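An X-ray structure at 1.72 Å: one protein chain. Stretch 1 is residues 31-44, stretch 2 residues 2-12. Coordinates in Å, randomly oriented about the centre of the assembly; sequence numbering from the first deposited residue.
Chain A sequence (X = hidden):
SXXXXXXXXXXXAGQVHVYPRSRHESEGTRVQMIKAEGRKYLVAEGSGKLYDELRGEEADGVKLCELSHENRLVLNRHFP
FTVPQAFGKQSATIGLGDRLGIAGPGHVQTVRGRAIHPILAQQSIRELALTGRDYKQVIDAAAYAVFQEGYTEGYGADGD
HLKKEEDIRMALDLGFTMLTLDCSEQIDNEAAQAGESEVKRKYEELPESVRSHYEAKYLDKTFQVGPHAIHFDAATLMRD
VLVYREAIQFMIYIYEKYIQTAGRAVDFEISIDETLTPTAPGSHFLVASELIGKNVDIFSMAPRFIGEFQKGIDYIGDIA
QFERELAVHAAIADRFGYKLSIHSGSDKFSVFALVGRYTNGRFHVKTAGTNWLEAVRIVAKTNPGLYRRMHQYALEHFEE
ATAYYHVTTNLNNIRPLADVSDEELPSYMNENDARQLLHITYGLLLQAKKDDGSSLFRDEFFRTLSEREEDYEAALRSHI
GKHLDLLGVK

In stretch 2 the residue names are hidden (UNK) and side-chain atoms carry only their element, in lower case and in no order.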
ATOM      1  N   VAL A  31      -7.021 -29.546  -5.258  1.00 29.71           N
ATOM      2  CA  VAL A  31      -7.627 -28.496  -4.446  1.00 28.42           C
ATOM      3  C   VAL A  31      -8.211 -27.439  -5.371  1.00 29.28           C
ATOM      4  O   VAL A  31      -7.638 -27.126  -6.421  1.00 28.18           O
ATOM      5  CB  VAL A  31      -6.616 -27.857  -3.469  1.00 30.94           C
ATOM      6  CG1 VAL A  31      -6.269 -28.822  -2.343  1.00 32.63           C
ATOM      7  CG2 VAL A  31      -5.365 -27.433  -4.209  1.00 31.56           C
ATOM      8  N   GLN A  32      -9.363 -26.895  -4.979  1.00 25.02           N
ATOM      9  CA  GLN A  32      -9.974 -25.776  -5.684  1.00 22.46           C
ATOM     10  C   GLN A  32     -10.650 -24.886  -4.656  1.00 19.23           C
ATOM     11  O   GLN A  32     -10.789 -25.254  -3.490  1.00 19.22           O
ATOM     12  CB  GLN A  32     -10.983 -26.252  -6.730  1.00 23.34           C
ATOM     13  CG  GLN A  32     -12.202 -26.926  -6.145  1.00 26.02           C
ATOM     14  CD  GLN A  32     -13.066 -27.559  -7.216  1.00 31.25           C
ATOM     15  OE1 GLN A  32     -12.580 -27.920  -8.291  1.00 35.59           O
ATOM     16  NE2 GLN A  32     -14.355 -27.685  -6.939  1.00 30.55           N
ATOM     17  N   MET A  33     -11.065 -23.697  -5.101  1.00 17.65           N
ATOM     18  CA  MET A  33     -11.794 -22.752  -4.267  1.00 17.49           C
ATOM     19  C   MET A  33     -13.219 -22.603  -4.783  1.00 19.53           C
ATOM     20  O   MET A  33     -13.460 -22.616  -5.996  1.00 19.27           O
ATOM     21  CB  MET A  33     -11.107 -21.378  -4.248  1.00 16.57           C
ATOM     22  CG  MET A  33     -11.652 -20.427  -3.197  1.00 22.29           C
ATOM     23  SD  MET A  33     -10.731 -18.854  -3.058  1.00 21.68           S
ATOM     24  CE  MET A  33      -9.059 -19.613  -2.978  1.00 11.03           C
ATOM     25  N   ILE A  34     -14.162 -22.468  -3.851  1.00 18.04           N
ATOM     26  CA  ILE A  34     -15.573 -22.339  -4.158  1.00 18.43           C
ATOM     27  C   ILE A  34     -16.141 -21.192  -3.337  1.00 19.03           C
ATOM     28  O   ILE A  34     -15.495 -20.661  -2.433  1.00 18.97           O
ATOM     29  CB  ILE A  34     -16.358 -23.636  -3.858  1.00 18.76           C
ATOM     30  CG1 ILE A  34     -16.326 -23.919  -2.353  1.00 22.44           C
ATOM     31  CG2 ILE A  34     -15.786 -24.804  -4.645  1.00 19.88           C
ATOM     32  CD1 ILE A  34     -17.346 -24.965  -1.898  1.00 23.38           C
ATOM     33  N   LYS A  35     -17.382 -20.835  -3.646  1.00 19.86           N
ATOM     34  CA  LYS A  35     -18.123 -19.905  -2.809  1.00 19.99           C
ATOM     35  C   LYS A  35     -19.507 -20.478  -2.567  1.00 20.61           C
ATOM     36  O   LYS A  35     -20.196 -20.840  -3.524  1.00 19.09           O
ATOM     37  CB  LYS A  35     -18.230 -18.524  -3.451  1.00 22.54           C
ATOM     38  CG  LYS A  35     -18.885 -17.507  -2.527  1.00 23.19           C
ATOM     39  CD  LYS A  35     -18.771 -16.117  -3.102  1.00 25.05           C
ATOM     40  CE  LYS A  35     -19.359 -15.073  -2.170  1.00 25.16           C
ATOM     41  NZ  LYS A  35     -19.309 -13.750  -2.858  1.00 28.53           N
ATOM     42  N   ALA A  36     -19.897 -20.579  -1.294  1.00 20.16           N
ATOM     43  CA  ALA A  36     -21.222 -21.072  -0.928  1.00 21.17           C
ATOM     44  C   ALA A  36     -21.785 -20.251   0.222  1.00 24.44           C
ATOM     45  O   ALA A  36     -21.101 -20.033   1.223  1.00 24.43           O
ATOM     46  CB  ALA A  36     -21.172 -22.551  -0.534  1.00 22.77           C
ATOM     47  N   GLU A  37     -23.039 -19.816   0.077  1.00 26.35           N
ATOM     48  CA  GLU A  37     -23.742 -19.070   1.124  1.00 29.85           C
ATOM     49  C   GLU A  37     -22.931 -17.861   1.578  1.00 27.38           C
ATOM     50  O   GLU A  37     -22.784 -17.598   2.772  1.00 33.22           O
ATOM     51  CB  GLU A  37     -24.083 -19.970   2.313  1.00 33.70           C
ATOM     52  CG  GLU A  37     -25.227 -20.926   2.046  1.00 36.33           C
ATOM     53  CD  GLU A  37     -24.814 -22.052   1.136  1.00 36.07           C
ATOM     54  OE1 GLU A  37     -25.188 -22.023  -0.055  1.00 39.28           O
ATOM     55  OE2 GLU A  37     -24.084 -22.951   1.604  1.00 40.96           O
ATOM     56  N   GLY A  38     -22.373 -17.139   0.613  1.00 26.11           N
ATOM     57  CA  GLY A  38     -21.668 -15.903   0.892  1.00 30.65           C
ATOM     58  C   GLY A  38     -20.277 -16.055   1.460  1.00 29.61           C
ATOM     59  O   GLY A  38     -19.680 -15.049   1.861  1.00 32.37           O
ATOM     60  N   ARG A  39     -19.737 -17.273   1.512  1.00 26.47           N
ATOM     61  CA  ARG A  39     -18.414 -17.506   2.065  1.00 22.95           C
ATOM     62  C   ARG A  39     -17.590 -18.372   1.120  1.00 23.01           C
ATOM     63  O   ARG A  39     -18.114 -19.297   0.496  1.00 21.71           O
ATOM     64  CB  ARG A  39     -18.504 -18.179   3.435  1.00 28.34           C
ATOM     65  CG  ARG A  39     -17.162 -18.291   4.131  1.00 32.41           C
ATOM     66  CD  ARG A  39     -17.200 -19.348   5.206  1.00 36.61           C
ATOM     67  NE  ARG A  39     -17.745 -18.823   6.449  1.00 40.59           N
ATOM     68  CZ  ARG A  39     -17.032 -18.162   7.355  1.00 46.29           C
ATOM     69  NH1 ARG A  39     -15.736 -17.945   7.159  1.00 43.78           N
ATOM     70  NH2 ARG A  39     -17.617 -17.720   8.462  1.00 50.68           N
ATOM     71  N   LYS A  40     -16.297 -18.074   1.026  1.00 22.23           N
ATOM     72  CA  LYS A  40     -15.372 -18.873   0.235  1.00 22.10           C
ATOM     73  C   LYS A  40     -14.816 -20.049   1.038  1.00 20.83           C
ATOM     74  O   LYS A  40     -14.687 -19.985   2.262  1.00 22.13           O
ATOM     75  CB  LYS A  40     -14.221 -17.999  -0.268  1.00 19.46           C
ATOM     76  CG  LYS A  40     -14.666 -16.892  -1.223  1.00 19.25           C
ATOM     77  CD  LYS A  40     -13.479 -16.032  -1.680  1.00 22.87           C
ATOM     78  CE  LYS A  40     -13.936 -14.953  -2.653  1.00 24.25           C
ATOM     79  NZ  LYS A  40     -12.809 -14.068  -3.095  1.00 23.79           N
ATOM     80  N   TYR A  41     -14.481 -21.128   0.326  1.00 20.75           N
ATOM     81  CA  TYR A  41     -13.891 -22.328   0.919  1.00 20.04           C
ATOM     82  C   TYR A  41     -12.863 -22.936  -0.024  1.00 19.01           C
ATOM     83  O   TYR A  41     -12.928 -22.758  -1.240  1.00 20.97           O
ATOM     84  CB  TYR A  41     -14.934 -23.419   1.210  1.00 19.31           C
ATOM     85  CG  TYR A  41     -16.034 -23.037   2.166  1.00 21.31           C
ATOM     86  CD1 TYR A  41     -15.882 -23.214   3.536  1.00 24.16           C
ATOM     87  CD2 TYR A  41     -17.241 -22.533   1.694  1.00 20.34           C
ATOM     88  CE1 TYR A  41     -16.900 -22.869   4.418  1.00 28.16           C
ATOM     89  CE2 TYR A  41     -18.252 -22.184   2.557  1.00 24.91           C
ATOM     90  CZ  TYR A  41     -18.084 -22.362   3.918  1.00 28.61           C
ATOM     91  OH  TYR A  41     -19.108 -22.011   4.770  1.00 31.85           O
ATOM     92  N   LEU A  42     -11.922 -23.691   0.559  1.00 21.20           N
ATOM     93  CA  LEU A  42     -11.111 -24.650  -0.182  1.00 20.82           C
ATOM     94  C   LEU A  42     -11.800 -26.007  -0.156  1.00 22.50           C
ATOM     95  O   LEU A  42     -12.385 -26.391   0.860  1.00 27.75           O
ATOM     96  CB  LEU A  42      -9.714 -24.809   0.424  1.00 24.56           C
ATOM     97  CG  LEU A  42      -8.708 -23.677   0.510  1.00 28.03           C
ATOM     98  CD1 LEU A  42      -7.405 -24.230   1.089  1.00 25.16           C
ATOM     99  CD2 LEU A  42      -8.489 -23.070  -0.863  1.00 28.03           C
ATOM    100  N   VAL A  43     -11.717 -26.729  -1.270  1.00 21.97           N
ATOM    101  CA  VAL A  43     -12.208 -28.103  -1.380  1.00 22.16           C
ATOM    102  C   VAL A  43     -11.044 -28.970  -1.828  1.00 25.66           C
ATOM    103  O   VAL A  43     -10.501 -28.766  -2.921  1.00 25.52           O
ATOM    104  CB  VAL A  43     -13.382 -28.227  -2.367  1.00 24.42           C
ATOM    105  CG1 VAL A  43     -13.854 -29.671  -2.452  1.00 28.48           C
ATOM    106  CG2 VAL A  43     -14.530 -27.313  -1.968  1.00 26.05           C
ATOM    107  N   ALA A  44     -10.677 -29.946  -1.001  1.00 26.34           N
ATOM    108  CA  ALA A  44      -9.580 -30.857  -1.292  1.00 24.93           C
ATOM    109  C   ALA A  44     -10.116 -32.266  -1.531  1.00 28.72           C
ATOM    110  O   ALA A  44     -11.121 -32.672  -0.939  1.00 27.77           O
ATOM    111  CB  ALA A  44      -8.567 -30.864  -0.146  1.00 26.31           C
ATOM    112  N   UNK A   2     -23.397 -30.920   8.996  1.00 34.79           N
ATOM    113  CA  UNK A   2     -24.504 -30.943   8.045  1.00 35.68           C
ATOM    114  C   UNK A   2     -24.407 -29.759   7.092  1.00 28.88           C
ATOM    115  O   UNK A   2     -24.803 -29.865   5.927  1.00 30.40           O
ATOM    116  c   UNK A   2     -25.849 -30.946   8.777  1.00 35.35           C
ATOM    117  c   UNK A   2     -26.227 -32.298   9.399  1.00 36.72           C
ATOM    118  s   UNK A   2     -26.478 -33.625   8.201  1.00 34.83           S
ATOM    119  c   UNK A   2     -24.970 -34.572   8.378  1.00 41.00           C
ATOM    120  N   UNK A   3     -23.865 -28.636   7.570  1.00 27.96           N
ATOM    121  CA  UNK A   3     -23.562 -27.515   6.688  1.00 30.01           C
ATOM    122  C   UNK A   3     -22.529 -27.916   5.649  1.00 30.59           C
ATOM    123  O   UNK A   3     -22.692 -27.645   4.453  1.00 30.00           O
ATOM    124  c   UNK A   3     -22.957 -25.017   6.765  1.00 37.12           C
ATOM    125  c   UNK A   3     -22.515 -23.930   7.730  1.00 37.94           C
ATOM    126  n   UNK A   3     -22.102 -21.729   6.680  1.00 42.44           N
ATOM    127  c   UNK A   3     -23.066 -26.333   7.516  1.00 34.06           C
ATOM    128  c   UNK A   3     -23.103 -22.579   7.379  1.00 45.67           C
ATOM    129  N   UNK A   4     -21.463 -28.586   6.089  1.00 31.52           N
ATOM    130  CA  UNK A   4     -20.422 -29.014   5.161  1.00 28.84           C
ATOM    131  C   UNK A   4     -20.940 -30.082   4.209  1.00 29.77           C
ATOM    132  O   UNK A   4     -20.638 -30.056   3.010  1.00 28.91           O
ATOM    133  c   UNK A   4     -19.209 -29.523   5.935  1.00 31.37           C
ATOM    134  N   UNK A   5     -21.727 -31.029   4.725  1.00 30.57           N
ATOM    135  CA  UNK A   5     -22.299 -32.062   3.871  1.00 33.04           C
ATOM    136  C   UNK A   5     -23.201 -31.458   2.797  1.00 28.20           C
ATOM    137  O   UNK A   5     -23.196 -31.913   1.648  1.00 28.27           O
ATOM    138  n   UNK A   5     -25.545 -35.517   4.893  1.00 42.75           N
ATOM    139  c   UNK A   5     -23.704 -34.217   3.983  1.00 37.80           C
ATOM    140  c   UNK A   5     -24.236 -35.278   4.935  1.00 43.93           C
ATOM    141  c   UNK A   5     -23.068 -33.064   4.734  1.00 31.81           C
ATOM    142  o   UNK A   5     -23.478 -35.861   5.715  1.00 39.25           O
ATOM    143  N   UNK A   6     -23.983 -30.435   3.151  1.00 25.61           N
ATOM    144  CA  UNK A   6     -24.846 -29.789   2.165  1.00 26.41           C
ATOM    145  C   UNK A   6     -24.018 -29.177   1.039  1.00 27.21           C
ATOM    146  O   UNK A   6     -24.287 -29.407  -0.147  1.00 23.51           O
ATOM    147  c   UNK A   6     -25.713 -28.729   2.848  1.00 28.10           C
ATOM    148  o   UNK A   6     -26.390 -27.916   1.900  1.00 28.94           O
ATOM    149  N   UNK A   7     -22.989 -28.410   1.397  1.00 25.75           N
ATOM    150  CA  UNK A   7     -22.151 -27.755   0.392  1.00 23.46           C
ATOM    151  C   UNK A   7     -21.488 -28.785  -0.514  1.00 24.76           C
ATOM    152  O   UNK A   7     -21.490 -28.650  -1.744  1.00 23.41           O
ATOM    153  c   UNK A   7     -21.809 -25.697   1.783  1.00 25.46           C
ATOM    154  c   UNK A   7     -21.109 -26.858   1.081  1.00 24.95           C
ATOM    155  c   UNK A   7     -20.064 -26.372   0.077  1.00 24.74           C
ATOM    156  c   UNK A   7     -20.954 -25.031   2.849  1.00 26.66           C
ATOM    157  N   UNK A   8     -20.908 -29.827   0.082  1.00 24.98           N
ATOM    158  CA  UNK A   8     -20.204 -30.842  -0.700  1.00 24.81           C
ATOM    159  C   UNK A   8     -21.159 -31.539  -1.661  1.00 25.73           C
ATOM    160  O   UNK A   8     -20.821 -31.786  -2.825  1.00 25.49           O
ATOM    161  c   UNK A   8     -19.505 -31.840   0.242  1.00 27.31           C
ATOM    162  c   UNK A   8     -19.016 -33.055  -0.532  1.00 31.31           C
ATOM    163  c   UNK A   8     -18.337 -31.160   0.961  1.00 29.40           C
ATOM    164  c   UNK A   8     -17.877 -31.892   2.206  1.00 30.45           C
ATOM    165  N   UNK A   9     -22.374 -31.848  -1.201  1.00 25.23           N
ATOM    166  CA  UNK A   9     -23.334 -32.519  -2.073  1.00 26.83           C
ATOM    167  C   UNK A   9     -23.787 -31.600  -3.201  1.00 26.19           C
ATOM    168  O   UNK A   9     -23.869 -32.028  -4.357  1.00 26.93           O
ATOM    169  c   UNK A   9     -24.525 -33.023  -1.249  1.00 28.91           C
ATOM    170  c   UNK A   9     -24.223 -34.353  -0.557  1.00 36.14           C
ATOM    171  o   UNK A   9     -26.238 -34.006   0.687  1.00 39.49           O
ATOM    172  o   UNK A   9     -24.980 -35.721   1.243  1.00 41.90           O
ATOM    173  c   UNK A   9     -25.221 -34.718   0.535  1.00 39.03           C
ATOM    174  N   UNK A  10     -24.045 -30.321  -2.896  1.00 23.45           N
ATOM    175  CA  UNK A  10     -24.429 -29.386  -3.949  1.00 23.34           C
ATOM    176  C   UNK A  10     -23.283 -29.125  -4.921  1.00 21.92           C
ATOM    177  O   UNK A  10     -23.523 -28.869  -6.108  1.00 21.07           O
ATOM    178  c   UNK A  10     -24.918 -28.077  -3.334  1.00 25.59           C
ATOM    179  n   UNK A  10     -26.088 -26.664  -0.791  1.00 33.97           N
ATOM    180  c   UNK A  10     -25.449 -25.526  -0.536  1.00 34.51           C
ATOM    181  n   UNK A  10     -24.901 -25.324   0.655  1.00 33.41           N
ATOM    182  n   UNK A  10     -25.367 -24.586  -1.464  1.00 36.94           N
ATOM    183  c   UNK A  10     -26.745 -26.958  -2.054  1.00 29.16           C
ATOM    184  c   UNK A  10     -26.270 -28.233  -2.675  1.00 25.95           C
ATOM    185  N   UNK A  11     -22.045 -29.165  -4.437  1.00 21.86           N
ATOM    186  CA  UNK A  11     -20.902 -29.050  -5.337  1.00 23.26           C
ATOM    187  C   UNK A  11     -20.886 -30.210  -6.324  1.00 27.25           C
ATOM    188  O   UNK A  11     -20.693 -30.014  -7.530  1.00 26.90           O
ATOM    189  c   UNK A  11     -18.313 -28.996  -5.339  1.00 27.17           C
ATOM    190  c   UNK A  11     -18.254 -27.757  -6.216  1.00 25.99           C
ATOM    191  c   UNK A  11     -19.609 -29.005  -4.525  1.00 23.23           C
ATOM    192  c   UNK A  11     -17.123 -29.045  -4.410  1.00 25.52           C
ATOM    193  N   UNK A  12     -21.100 -31.429  -5.820  1.00 26.24           N
ATOM    194  CA  UNK A  12     -21.176 -32.594  -6.697  1.00 28.06           C
ATOM    195  C   UNK A  12     -22.282 -32.433  -7.731  1.00 28.44           C
ATOM    196  O   UNK A  12     -22.124 -32.846  -8.888  1.00 30.90           O
ATOM    197  c   UNK A  12     -21.390 -33.861  -5.864  1.00 27.33           C
TER
HETATM  198  O   HOH W   1     -21.296 -20.960   3.925  1.00 36.41           O

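Stretch 1 is a two-stranded hairpin, 31-36 and 39-44, closed by a type I' turn from A36 to R39; stretch 2 is a helix lying across it. Position 2 carries three carbons and a sulfur in an unbranched chain, with the sulfur between the second and third carbons, touching nothing on the hairpin. That is methionine, and M2 is out of reach.

Position 3 has four carbons in a row ending in a nitrogen that nears the Y41 hydroxyl, which marks lysine. The CA-to-CB bond of K3 points sideways, but the chain end comes nearer: K3 NZ lies 3.6 Å from Y41 OH, and one water joins them. Water 1 accepts from K3 NZ at 3.0 Å, donates to A36 O at 2.9 Å and sits 2.6 Å from Y41 OH, tying the helix start to both strands.

Position 4 has a single carbon that touches nothing on the hairpin, so it is alanine; A4 points sideways. Position 5 has three carbons, the third carrying one oxygen and one nitrogen, and no contact across: an amide, glutamine, and Q5 is out of reach. Position 6 shows one carbon and then one oxygen, again without contact across, hence serine; S6 also points sideways.

Position 7 has four carbons, forked at the first, with one arm two carbons long; they face the hairpin and touch I34, A36, E37 and Y41. This is the signature of isoleucine. I7 CG2 lies 3.6 Å from I34 CD1, I7 CG1 is 4.0 Å from A36 CB and 3.6 Å from E37 OE2, and I7 CD1 approaches Y41 CE2 at 3.9 Å, oblique to the ring.

Position 8 repeats that fork but touches nothing on the hairpin; it is again isoleucine. I8 points sideways, and its nearest approach is I8 CG1 to V43 CG1, 5.8 Å. Position 9 has three carbons, the third bearing two oxygens, and no contact: a carboxylate at this length is glutamate, and E9 is out of reach.

Position 10 has three carbons, a nitrogen, then a carbon carrying two more nitrogens that meet the E37 carboxylate: a guanidinium and therefore arginine. R10 meets E37 in a salt bridge with two hydrogen bonds, R10 NH2 to E37 OE2 at 2.7 Å and R10 NH1 to E37 OE1 at 2.9 Å. One helical turn back, S6 OG accepts from R10 NE at 3.0 Å and from R10 NH2 at 3.2 Å, bracing the guanidinium.

Position 11 has four carbons, forked at the second, its end carbons touching Q32, I34 and V43: leucine. L11 CD2 packs 3.9 Å from V43 CG1, while L11 CD1 lies 4.2 Å from I34 CG2 and 4.0 Å from Q32 NE2. Position 12 has one carbon, touching nothing: alanine, A12.

The rule is economical. I7 and L11, one turn apart, supply the apolar contacts, set against alternate residues I34 and A36 on one strand and Y41 and V43 on the other. Polar links border this packing: E37 in the turn pairs with R10, and K3 joins Y41 and A36 through water.

Stretch 2 2-12: MKAQSIIERLA
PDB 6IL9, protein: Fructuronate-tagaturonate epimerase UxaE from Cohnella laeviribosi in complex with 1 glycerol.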